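Local coordinates for beta-galactosidase (Geobacillus stearothermophilus, PDB 4OIF), which probably hydrolyses terminal non-reducing beta-D-galactose residues in beta-D-galactosides, as a zinc-containing intracellular enzyme of glycoside hydrolase family 42, at residues M644-L655 / I668-V679. Sequence-based numbering, arbitrary orientation.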
ATOM      1  N   MET A 644      40.395   9.317  -0.555  1.00 10.70           N
ATOM      2  CA  MET A 644      39.315   9.125   0.404  1.00 14.26           C
ATOM      3  C   MET A 644      39.012   7.650   0.686  1.00 10.13           C
ATOM      4  O   MET A 644      38.693   6.877  -0.217  1.00 13.01           O
ATOM      5  CB  MET A 644      38.057   9.848  -0.102  1.00  8.52           C
ATOM      6  CG  MET A 644      38.288  11.328  -0.355  1.00  8.00           C
ATOM      7  SD  MET A 644      36.967  12.122  -1.290  1.00 11.48           S
ATOM      8  CE  MET A 644      37.143  11.363  -2.899  1.00  7.45           C
ATOM      9  N   ASN A 645      39.118   7.257   1.946  1.00 15.05           N
ATOM     10  CA  ASN A 645      38.827   5.878   2.317  1.00 20.35           C
ATOM     11  C   ASN A 645      37.357   5.695   2.673  1.00 14.78           C
ATOM     12  O   ASN A 645      36.958   5.924   3.808  1.00  8.75           O
ATOM     13  CB  ASN A 645      39.712   5.444   3.485  1.00 15.31           C
ATOM     14  CG  ASN A 645      39.513   3.988   3.864  1.00 14.87           C
ATOM     15  OD1 ASN A 645      38.761   3.249   3.214  1.00 14.39           O
ATOM     16  ND2 ASN A 645      40.189   3.563   4.929  1.00 14.53           N
ATOM     17  N   PHE A 646      36.554   5.269   1.700  1.00 14.27           N
ATOM     18  CA  PHE A 646      35.142   5.024   1.962  1.00 12.57           C
ATOM     19  C   PHE A 646      34.889   3.579   2.427  1.00 13.53           C
ATOM     20  O   PHE A 646      33.909   2.953   2.020  1.00  8.52           O
ATOM     21  CB  PHE A 646      34.303   5.343   0.717  1.00  9.66           C
ATOM     22  CG  PHE A 646      34.035   6.822   0.519  1.00 13.12           C
ATOM     23  CD1 PHE A 646      33.149   7.502   1.354  1.00  5.99           C
ATOM     24  CD2 PHE A 646      34.653   7.529  -0.515  1.00  9.36           C
ATOM     25  CE1 PHE A 646      32.889   8.870   1.166  1.00  6.03           C
ATOM     26  CE2 PHE A 646      34.397   8.885  -0.703  1.00 11.70           C
ATOM     27  CZ  PHE A 646      33.510   9.558   0.150  1.00  6.12           C
ATOM     28  N   THR A 647      35.777   3.052   3.275  1.00  6.12           N
ATOM     29  CA  THR A 647      35.593   1.711   3.831  1.00  8.02           C
ATOM     30  C   THR A 647      35.798   1.760   5.330  1.00 13.53           C
ATOM     31  O   THR A 647      36.355   2.727   5.853  1.00 12.70           O
ATOM     32  CB  THR A 647      36.573   0.676   3.251  1.00  8.03           C
ATOM     33  OG1 THR A 647      37.820   0.780   3.942  1.00 15.81           O
ATOM     34  CG2 THR A 647      36.804   0.895   1.757  1.00  8.79           C
ATOM     35  N   GLU A 648      35.391   0.701   6.018  1.00 11.59           N
ATOM     36  CA  GLU A 648      35.471   0.669   7.469  1.00 10.60           C
ATOM     37  C   GLU A 648      36.737  -0.031   7.978  1.00 21.36           C
ATOM     38  O   GLU A 648      36.769  -0.530   9.106  1.00 27.99           O
ATOM     39  CB  GLU A 648      34.226   0.001   8.061  1.00  7.72           C
ATOM     40  CG  GLU A 648      32.992   0.894   8.102  1.00  9.41           C
ATOM     41  CD  GLU A 648      32.321   1.034   6.744  1.00 15.81           C
ATOM     42  OE1 GLU A 648      32.329   0.053   5.957  1.00 12.80           O
ATOM     43  OE2 GLU A 648      31.800   2.131   6.459  1.00 11.38           O
ATOM     44  N   GLU A 649      37.789  -0.050   7.163  1.00 16.02           N
ATOM     45  CA  GLU A 649      39.038  -0.679   7.582  1.00 16.85           C
ATOM     46  C   GLU A 649      40.292   0.066   7.119  1.00 17.90           C
ATOM     47  O   GLU A 649      40.232   0.991   6.301  1.00 17.26           O
ATOM     48  CB  GLU A 649      39.079  -2.120   7.083  1.00 15.86           C
ATOM     49  CG  GLU A 649      38.905  -2.220   5.589  1.00 32.03           C
ATOM     50  CD  GLU A 649      38.649  -3.632   5.127  1.00 52.70           C
ATOM     51  OE1 GLU A 649      39.601  -4.445   5.148  1.00 55.83           O
ATOM     52  OE2 GLU A 649      37.494  -3.924   4.743  1.00 60.24           O
ATOM     53  N   LYS A 650      41.428  -0.344   7.669  1.00 21.16           N
ATOM     54  CA  LYS A 650      42.705   0.221   7.290  1.00 18.25           C
ATOM     55  C   LYS A 650      42.960  -0.063   5.822  1.00 20.23           C
ATOM     56  O   LYS A 650      42.488  -1.061   5.265  1.00 20.24           O
ATOM     57  CB  LYS A 650      43.828  -0.337   8.152  1.00 19.05           C
ATOM     58  CG  LYS A 650      43.887   0.277   9.548  1.00 27.62           C
ATOM     59  CD  LYS A 650      45.080  -0.251  10.344  1.00 41.88           C
ATOM     60  CE  LYS A 650      44.872  -0.053  11.836  1.00 38.54           C
ATOM     61  NZ  LYS A 650      44.562   1.369  12.127  1.00 43.20           N
ATOM     62  N   GLN A 651      43.708   0.824   5.190  1.00 20.12           N
ATOM     63  CA  GLN A 651      43.780   0.803   3.750  1.00 12.63           C
ATOM     64  C   GLN A 651      45.128   1.302   3.218  1.00 13.14           C
ATOM     65  O   GLN A 651      45.485   2.465   3.384  1.00 17.59           O
ATOM     66  CB  GLN A 651      42.628   1.631   3.205  1.00 11.60           C
ATOM     67  CG  GLN A 651      42.184   1.188   1.863  1.00 21.84           C
ATOM     68  CD  GLN A 651      41.553  -0.183   1.853  1.00 11.33           C
ATOM     69  OE1 GLN A 651      42.048  -1.085   1.186  1.00 18.48           O
ATOM     70  NE2 GLN A 651      40.438  -0.341   2.562  1.00  9.17           N
ATOM     71  N   ALA A 652      45.881   0.405   2.588  1.00 14.62           N
ATOM     72  CA  ALA A 652      47.194   0.751   2.051  1.00 18.30           C
ATOM     73  C   ALA A 652      47.058   1.376   0.674  1.00 16.34           C
ATOM     74  O   ALA A 652      46.392   0.849  -0.210  1.00 14.10           O
ATOM     75  CB  ALA A 652      48.098  -0.471   1.988  1.00 13.87           C
ATOM     76  N   VAL A 653      47.726   2.498   0.498  1.00 13.22           N
ATOM     77  CA  VAL A 653      47.548   3.318  -0.674  1.00 19.19           C
ATOM     78  C   VAL A 653      48.970   3.614  -1.146  1.00 16.54           C
ATOM     79  O   VAL A 653      49.876   3.621  -0.333  1.00 13.15           O
ATOM     80  CB  VAL A 653      46.709   4.582  -0.305  1.00 18.56           C
ATOM     81  CG1 VAL A 653      47.288   5.857  -0.862  1.00 10.14           C
ATOM     82  CG2 VAL A 653      45.226   4.379  -0.655  1.00 12.95           C
ATOM     83  N   VAL A 654      49.203   3.785  -2.444  1.00 10.02           N
ATOM     84  CA  VAL A 654      50.572   4.030  -2.900  1.00 14.35           C
ATOM     85  C   VAL A 654      50.645   5.151  -3.936  1.00 22.60           C
ATOM     86  O   VAL A 654      50.011   5.081  -4.992  1.00 17.36           O
ATOM     87  CB  VAL A 654      51.224   2.752  -3.506  1.00 10.94           C
ATOM     88  CG1 VAL A 654      52.672   3.021  -3.885  1.00  8.79           C
ATOM     89  CG2 VAL A 654      51.160   1.592  -2.535  1.00 13.41           C
ATOM     90  N   LEU A 655      51.428   6.181  -3.615  1.00 18.61           N
ATOM     91  CA  LEU A 655      51.697   7.298  -4.514  1.00 12.40           C
ATOM     92  C   LEU A 655      53.005   7.050  -5.252  1.00 25.54           C
ATOM     93  O   LEU A 655      54.011   6.752  -4.611  1.00 24.62           O
ATOM     94  CB  LEU A 655      51.785   8.598  -3.723  1.00 18.01           C
ATOM     95  CG  LEU A 655      50.518   9.239  -3.164  1.00 17.39           C
ATOM     96  CD1 LEU A 655      50.828   9.953  -1.872  1.00 16.21           C
ATOM     97  CD2 LEU A 655      49.981  10.224  -4.172  1.00 17.18           C
ATOM     98  N   ILE A 668      55.164  13.698   0.796  1.00 20.56           N
ATOM     99  CA  ILE A 668      55.000  12.253   0.943  1.00 23.48           C
ATOM    100  C   ILE A 668      55.045  11.547  -0.406  1.00 22.92           C
ATOM    101  O   ILE A 668      54.761  12.140  -1.444  1.00 21.91           O
ATOM    102  CB  ILE A 668      53.682  11.885   1.660  1.00 26.15           C
ATOM    103  CG1 ILE A 668      52.471  12.365   0.863  1.00 25.75           C
ATOM    104  CG2 ILE A 668      53.653  12.459   3.079  1.00 34.15           C
ATOM    105  CD1 ILE A 668      51.153  12.133   1.581  1.00 21.24           C
ATOM    106  N   VAL A 669      55.412  10.274  -0.370  1.00 20.37           N
ATOM    107  CA  VAL A 669      55.553   9.468  -1.568  1.00 21.31           C
ATOM    108  C   VAL A 669      55.611   8.016  -1.130  1.00 22.37           C
ATOM    109  O   VAL A 669      55.952   7.726   0.018  1.00 23.38           O
ATOM    110  CB  VAL A 669      56.809   9.837  -2.370  1.00 21.82           C
ATOM    111  CG1 VAL A 669      58.052   9.282  -1.691  1.00 14.67           C
ATOM    112  CG2 VAL A 669      56.703   9.315  -3.791  1.00 21.78           C
ATOM    113  N   GLY A 670      55.261   7.103  -2.030  1.00 15.85           N
ATOM    114  CA  GLY A 670      55.257   5.690  -1.698  1.00 13.01           C
ATOM    115  C   GLY A 670      54.005   5.301  -0.930  1.00 18.84           C
ATOM    116  O   GLY A 670      52.935   5.868  -1.144  1.00 19.97           O
ATOM    117  N   GLU A 671      54.129   4.335  -0.032  1.00 17.35           N
ATOM    118  CA  GLU A 671      52.951   3.804   0.625  1.00 22.27           C
ATOM    119  C   GLU A 671      52.494   4.686   1.781  1.00 25.19           C
ATOM    120  O   GLU A 671      53.298   5.291   2.481  1.00 31.74           O
ATOM    121  CB  GLU A 671      53.196   2.378   1.117  1.00 25.08           C
ATOM    122  CG  GLU A 671      51.906   1.580   1.260  1.00 22.15           C
ATOM    123  CD  GLU A 671      52.105   0.251   1.962  1.00 33.14           C
ATOM    124  OE1 GLU A 671      52.127  -0.792   1.271  1.00 25.85           O
ATOM    125  OE2 GLU A 671      52.226   0.249   3.208  1.00 34.94           O
ATOM    126  N   ILE A 672      51.179   4.751   1.946  1.00 23.19           N
ATOM    127  CA  ILE A 672      50.515   5.493   3.003  1.00 14.39           C
ATOM    128  C   ILE A 672      49.407   4.617   3.557  1.00 17.76           C
ATOM    129  O   ILE A 672      48.653   4.032   2.785  1.00 25.88           O
ATOM    130  CB  ILE A 672      49.910   6.803   2.483  1.00 23.60           C
ATOM    131  CG1 ILE A 672      51.011   7.745   1.994  1.00 27.56           C
ATOM    132  CG2 ILE A 672      49.035   7.452   3.550  1.00 17.40           C
ATOM    133  CD1 ILE A 672      52.037   8.078   3.047  1.00 30.35           C
ATOM    134  N   MET A 673      49.305   4.506   4.878  1.00 18.78           N
ATOM    135  CA  MET A 673      48.164   3.818   5.476  1.00 18.06           C
ATOM    136  C   MET A 673      47.045   4.803   5.780  1.00 15.50           C
ATOM    137  O   MET A 673      47.286   5.902   6.269  1.00 20.23           O
ATOM    138  CB  MET A 673      48.560   3.079   6.755  1.00 17.22           C
ATOM    139  CG  MET A 673      49.415   1.830   6.544  1.00 28.38           C
ATOM    140  SD  MET A 673      48.724   0.594   5.412  1.00 45.32           S
ATOM    141  CE  MET A 673      47.098   0.332   6.113  1.00  5.51           C
ATOM    142  N   LEU A 674      45.819   4.406   5.471  1.00 23.66           N
ATOM    143  CA  LEU A 674      44.643   5.207   5.782  1.00 10.20           C
ATOM    144  C   LEU A 674      43.824   4.479   6.831  1.00 15.01           C
ATOM    145  O   LEU A 674      43.460   3.315   6.644  1.00 17.14           O
ATOM    146  CB  LEU A 674      43.805   5.459   4.524  1.00 15.24           C
ATOM    147  CG  LEU A 674      44.501   6.164   3.344  1.00 13.83           C
ATOM    148  CD1 LEU A 674      43.621   6.175   2.100  1.00 12.49           C
ATOM    149  CD2 LEU A 674      44.862   7.575   3.716  1.00 12.53           C
ATOM    150  N   ASP A 675      43.554   5.143   7.950  1.00 14.18           N
ATOM    151  CA  ASP A 675      42.603   4.600   8.912  1.00 16.07           C
ATOM    152  C   ASP A 675      41.221   4.675   8.300  1.00 19.92           C
ATOM    153  O   ASP A 675      41.023   5.356   7.281  1.00 16.04           O
ATOM    154  CB  ASP A 675      42.640   5.369  10.236  1.00 15.85           C
ATOM    155  CG  ASP A 675      44.012   5.358  10.879  1.00 31.25           C
ATOM    156  OD1 ASP A 675      44.598   4.261  11.034  1.00 29.66           O
ATOM    157  OD2 ASP A 675      44.508   6.453  11.218  1.00 40.21           O
ATOM    158  N   LYS A 676      40.267   3.986   8.920  1.00 21.08           N
ATOM    159  CA  LYS A 676      38.863   4.082   8.525  1.00 16.47           C
ATOM    160  C   LYS A 676      38.449   5.543   8.304  1.00 14.92           C
ATOM    161  O   LYS A 676      38.718   6.423   9.138  1.00 15.05           O
ATOM    162  CB  LYS A 676      37.962   3.432   9.585  1.00 18.62           C
ATOM    163  CG  LYS A 676      36.476   3.456   9.243  1.00 13.12           C
ATOM    164  CD  LYS A 676      35.602   3.560  10.481  1.00 14.46           C
ATOM    165  CE  LYS A 676      35.813   2.400  11.421  1.00 16.72           C
ATOM    166  NZ  LYS A 676      35.171   2.630  12.743  1.00 22.71           N
ATOM    167  N   TYR A 677      37.840   5.786   7.146  1.00 12.35           N
ATOM    168  CA  TYR A 677      37.235   7.076   6.794  1.00 16.95           C
ATOM    169  C   TYR A 677      38.251   8.204   6.654  1.00 16.86           C
ATOM    170  O   TYR A 677      37.877   9.368   6.505  1.00 12.81           O
ATOM    171  CB  TYR A 677      36.172   7.481   7.822  1.00  9.51           C
ATOM    172  CG  TYR A 677      34.971   6.566   7.855  1.00 12.31           C
ATOM    173  CD1 TYR A 677      34.689   5.709   6.796  1.00  9.13           C
ATOM    174  CD2 TYR A 677      34.118   6.561   8.943  1.00  7.19           C
ATOM    175  CE1 TYR A 677      33.589   4.870   6.829  1.00  8.54           C
ATOM    176  CE2 TYR A 677      33.020   5.733   8.990  1.00  8.45           C
ATOM    177  CZ  TYR A 677      32.756   4.887   7.937  1.00 13.54           C
ATOM    178  OH  TYR A 677      31.649   4.065   8.002  1.00 13.39           O
ATOM    179  N   GLU A 678      39.532   7.866   6.681  1.00 15.61           N
ATOM    180  CA  GLU A 678      40.543   8.896   6.600  1.00  7.68           C
ATOM    181  C   GLU A 678      40.624   9.466   5.206  1.00 12.15           C
ATOM    182  O   GLU A 678      40.525   8.741   4.218  1.00 16.57           O
ATOM    183  CB  GLU A 678      41.913   8.367   7.005  1.00 15.15           C
ATOM    184  CG  GLU A 678      42.955   9.466   7.046  1.00 21.19           C
ATOM    185  CD  GLU A 678      44.301   8.953   7.436  1.00 20.32           C
ATOM    186  OE1 GLU A 678      44.394   7.755   7.789  1.00 22.80           O
ATOM    187  OE2 GLU A 678      45.260   9.747   7.385  1.00 18.32           O
ATOM    188  N   VAL A 679      40.789  10.779   5.136  1.00 14.53           N
ATOM    189  CA  VAL A 679      41.016  11.443   3.874  1.00 13.38           C
ATOM    190  C   VAL A 679      42.406  12.037   3.893  1.00 18.23           C
ATOM    191  O   VAL A 679      42.894  12.505   4.908  1.00 19.17           O
ATOM    192  CB  VAL A 679      39.983  12.561   3.596  1.00 15.04           C
ATOM    193  CG1 VAL A 679      40.199  13.150   2.205  1.00 10.06           C
ATOM    194  CG2 VAL A 679      38.558  12.035   3.741  1.00  8.16           C
TER
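The ring of Y677 meets N645 O at its edge, in the ring plane, while one face is covered by K676 CG, 3.6 Å above its centre. E648 comes in at the phenol end: its carboxylate stands 85° from the ring plane, and OE2 accepts from Y677 OH over a very short 2.5 Å. T296 OG1, in helix 296-312, is hydrogen-bonded to the same OE2. Tyrosine suits the place: its ring meets helix 341-351 while its hydroxyl engages the acid. The second flat group is the N645 amide. With CG anti to the backbone N (chi1 -177°), it reaches across to the turn D675-E678: D675 O, tilted 23° from the amide plane, receives ND2 from above its own carbonyl plane at 3.1 Å. E678 N reaches the same oxygen from the opposite face. In the amide plane, ND2 also donates to E649 O at 2.9 Å, closing the asparagine's own loop. N645 OD1 takes T647 OG1 on a lone pair, and T647 N from above the carbonyl plane. A leucine here, though similar in size, would probably cost D675 O its ND2 donor, leave E649 O and T647 without these mates, and untie the two loops. Farther along, V653 CG2 packs on L674 CD1 at 3.7 Å, both apolar, as suits their buried positions; on the other face the small A652 CB lets M673 SD lie close (3.6 Å). G670, at positive phi, takes the corner. The pairing is an antiparallel beta ladder of the GH42 C-terminal domain, with an Asx turn at N645 and a type II turn at D675-E678.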